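Local coordinates for phenylacetaldehyde dehydrogenase (PDB 4O5H), which probably oxidises phenylacetaldehyde to phenylacetate with NAD+ as the electron acceptor, as a member of the aldehyde dehydrogenase family, at residues G245-L248 against S249-P252; G261-Q264 against T265-I269. One frame throughout, in Å; residues are numbered along the deposited sequence.

Contact 1 (G245-L248 against S249-P252)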
# COMPACT_ATOMS: atom_id res chain seq x y z
N GLY A 245 -0.70 -11.78 17.88
CA GLY A 245 -0.64 -11.23 16.53
C GLY A 245 -1.86 -10.40 16.17
O GLY A 245 -1.76 -9.28 15.64
N ALA A 246 -3.02 -10.97 16.46
CA ALA A 246 -4.25 -10.32 16.11
C ALA A 246 -4.37 -9.02 16.87
O ALA A 246 -4.78 -8.00 16.32
CB ALA A 246 -5.43 -11.24 16.43
N ALA A 247 -4.01 -9.05 18.15
CA ALA A 247 -4.11 -7.86 18.97
C ALA A 247 -3.21 -6.73 18.45
O ALA A 247 -3.59 -5.56 18.47
CB ALA A 247 -3.74 -8.18 20.40
N LEU A 248 -2.03 -7.09 17.97
CA LEU A 248 -1.14 -6.10 17.40
C LEU A 248 -1.78 -5.45 16.16
O LEU A 248 -1.83 -4.23 16.04
CB LEU A 248 0.20 -6.74 17.06
CG LEU A 248 1.25 -5.81 16.45
CD1 LEU A 248 1.45 -4.57 17.34
CD2 LEU A 248 2.55 -6.59 16.26
N SER A 249 -2.33 -6.29 15.28
CA SER A 249 -2.95 -5.80 14.04
C SER A 249 -4.11 -4.84 14.25
O SER A 249 -4.31 -3.92 13.43
CB SER A 249 -3.39 -6.96 13.13
OG SER A 249 -4.53 -7.64 13.64
N ARG A 250 -4.87 -5.01 15.35
CA ARG A 250 -6.05 -4.20 15.62
C ARG A 250 -5.76 -2.93 16.42
O ARG A 250 -6.66 -2.12 16.66
CB ARG A 250 -7.06 -4.98 16.47
CG ARG A 250 -7.61 -6.26 15.92
CD ARG A 250 -8.79 -6.73 16.80
NE ARG A 250 -8.38 -6.96 18.21
CZ ARG A 250 -7.96 -8.14 18.69
NH1 ARG A 250 -7.89 -9.20 17.90
NH2 ARG A 250 -7.59 -8.26 19.96
N ASP A 251 -4.53 -2.76 16.91
CA ASP A 251 -4.25 -1.65 17.79
C ASP A 251 -4.28 -0.36 16.98
O ASP A 251 -3.55 -0.23 16.03
CB ASP A 251 -2.92 -1.83 18.52
CG ASP A 251 -2.80 -0.95 19.73
OD1 ASP A 251 -2.98 0.27 19.62
OD2 ASP A 251 -2.50 -1.47 20.84
N PRO A 252 -5.13 0.62 17.38
CA PRO A 252 -5.19 1.83 16.55
C PRO A 252 -4.00 2.73 16.74
O PRO A 252 -3.87 3.72 16.06
CB PRO A 252 -6.50 2.52 17.01
CG PRO A 252 -6.70 2.00 18.43
CD PRO A 252 -6.20 0.58 18.39
O HOH W 1 -3.19 -4.09 21.15
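S249 and R250 both reach back to the carbonyl of A246, and that oxygen is the tight centre of this last helical turn. It takes the backbone N-H of R250 and also the hydroxyl of S249, whose OG lies 2.7 Å from A246 O. A chi1 of 72° sets that OG between its own backbone N and carbonyl carbon, pointing back up the helix. S249 N binds G245 O at 3.1 Å, and the S249 side chain packs on A272 of helix 263-275. The exposed R250 chain makes the looser side. It bends at chi3 (-60°) and folds its guanidinium back over the backbone, one face covering A246 O and A247 CA near its rim, with NH1 3.5 Å from A246 CB. NH2 runs on to a salt bridge with E67 of helix 67-82. Where the chain leaves the helix, a water bridges A247 O and OD2 of D251, a carboxylate that also pairs with R253. The N-H of D251 meets L248 O at 3.2 Å, from well above the carbonyl plane. This bond spans three residues, against four for S249 N to G245 O, as is common at the C-terminal end of an alpha-helix, here helix 241-250 of the aldehyde dehydrogenase fold.

Contact 2 (G261-Q264 against T265-I269)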
# COMPACT_ATOMS: atom_id res chain seq x y z
N GLY A 261 3.24 -13.99 5.69
CA GLY A 261 2.53 -15.18 6.08
C GLY A 261 1.59 -15.61 4.98
O GLY A 261 1.76 -15.24 3.83
N SER A 262 0.59 -16.39 5.33
CA SER A 262 -0.33 -16.90 4.34
C SER A 262 -1.25 -15.78 3.82
O SER A 262 -1.50 -14.80 4.49
CB SER A 262 -1.16 -18.05 4.91
OG SER A 262 -2.08 -17.57 5.83
N THR A 263 -1.75 -15.97 2.61
CA THR A 263 -2.71 -15.04 2.04
C THR A 263 -3.95 -14.95 2.93
O THR A 263 -4.47 -13.87 3.17
CB THR A 263 -3.03 -15.44 0.56
OG1 THR A 263 -1.84 -15.24 -0.22
CG2 THR A 263 -4.13 -14.57 -0.03
N GLN A 264 -4.40 -16.08 3.46
CA GLN A 264 -5.61 -16.08 4.30
C GLN A 264 -5.43 -15.25 5.56
O GLN A 264 -6.28 -14.44 5.89
CB GLN A 264 -5.96 -17.52 4.69
CG GLN A 264 -7.18 -17.65 5.59
CD GLN A 264 -7.42 -19.10 6.05
OE1 GLN A 264 -7.49 -20.01 5.24
NE2 GLN A 264 -7.56 -19.30 7.33
N THR A 265 -4.32 -15.45 6.26
CA THR A 265 -4.07 -14.68 7.47
C THR A 265 -3.80 -13.22 7.12
O THR A 265 -4.18 -12.31 7.84
CB THR A 265 -2.87 -15.28 8.22
OG1 THR A 265 -3.16 -16.64 8.52
CG2 THR A 265 -2.63 -14.55 9.49
N GLY A 266 -3.12 -12.99 5.98
CA GLY A 266 -2.86 -11.63 5.51
C GLY A 266 -4.12 -10.81 5.30
O GLY A 266 -4.17 -9.63 5.65
N LYS A 267 -5.15 -11.43 4.74
CA LYS A 267 -6.41 -10.73 4.57
C LYS A 267 -7.02 -10.34 5.92
O LYS A 267 -7.46 -9.22 6.10
CB LYS A 267 -7.40 -11.55 3.74
CG LYS A 267 -6.98 -11.62 2.29
CD LYS A 267 -7.87 -12.48 1.44
CE LYS A 267 -7.33 -12.47 0.04
NZ LYS A 267 -8.07 -13.41 -0.81
N THR A 268 -7.00 -11.27 6.88
CA THR A 268 -7.50 -10.99 8.22
C THR A 268 -6.79 -9.79 8.85
O THR A 268 -7.43 -8.90 9.42
CB THR A 268 -7.34 -12.24 9.11
OG1 THR A 268 -8.10 -13.30 8.55
CG2 THR A 268 -7.90 -11.98 10.52
N ILE A 269 -5.46 -9.81 8.75
CA ILE A 269 -4.61 -8.76 9.25
C ILE A 269 -4.97 -7.44 8.57
O ILE A 269 -5.12 -6.42 9.23
CB ILE A 269 -3.12 -9.11 9.02
CG1 ILE A 269 -2.68 -10.31 9.89
CG2 ILE A 269 -2.23 -7.92 9.31
CD1 ILE A 269 -2.48 -10.00 11.37
O HOH W 2 -8.77 -14.65 5.51
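S262 caps the N terminus of helix 263-275, the helix of a beta-alpha-beta unit between strands 256-260 and 279-283, and T265 is the residue it holds. Its OG takes the backbone N-H of T265 at 3.1 Å in a nearly straight bond (165°). T265 OG1 lies 3.0 Å from the same S262 OG. A chi1 of 71° turns that serine hydroxyl over the first turn. The S262 carbonyl then starts the helical bonding, accepting from G266 N at 2.8 Å. One residue on, T263 O receives K267 N at 3.0 Å, and the two side chains run alongside each other, with the extended lysine chain passing CG2 of T263.

The next shell surrounds these groups. With T263 OG1 bonded to Q485 O and G285 N, the methyl CG2 lies on the lysine side. K267 NZ goes past T263 to Q485 OE1 and to the carbonyl of D275 of the second subunit, where K267 also packs on L274 of that subunit; this first turn therefore reaches the dimer interface. Behind the cap, T265 rests on F259 of strand 256-260, and G261 pairs through its backbone with E283. On the outer side the bond from T268 N to Q264 O is weak at 3.4 Å, and a water donates to that same Q264 O at a rather short 2.5 Å.

Coming from the N terminus, the chain reaches contact 1 first, in the last turn of helix 241-250 and the bend that leaves it. Strand 256-260 follows, and directly after it contact 2 opens helix 263-275. Each contact closes only a turn of a few residues; they lie in series, neither nesting nor crossing, with centres about 13 Å apart. The end of helix 241-250 packs on the flank of helix 263-275, and the two contacts meet where S249 CB packs against I269 CD1, in the conformer modelled here. Contact 1 also joins its helix to helix 67-82, whereas contact 2 ties the strand 256-260 side of the sheet to the loop around Q485 and to the second subunit.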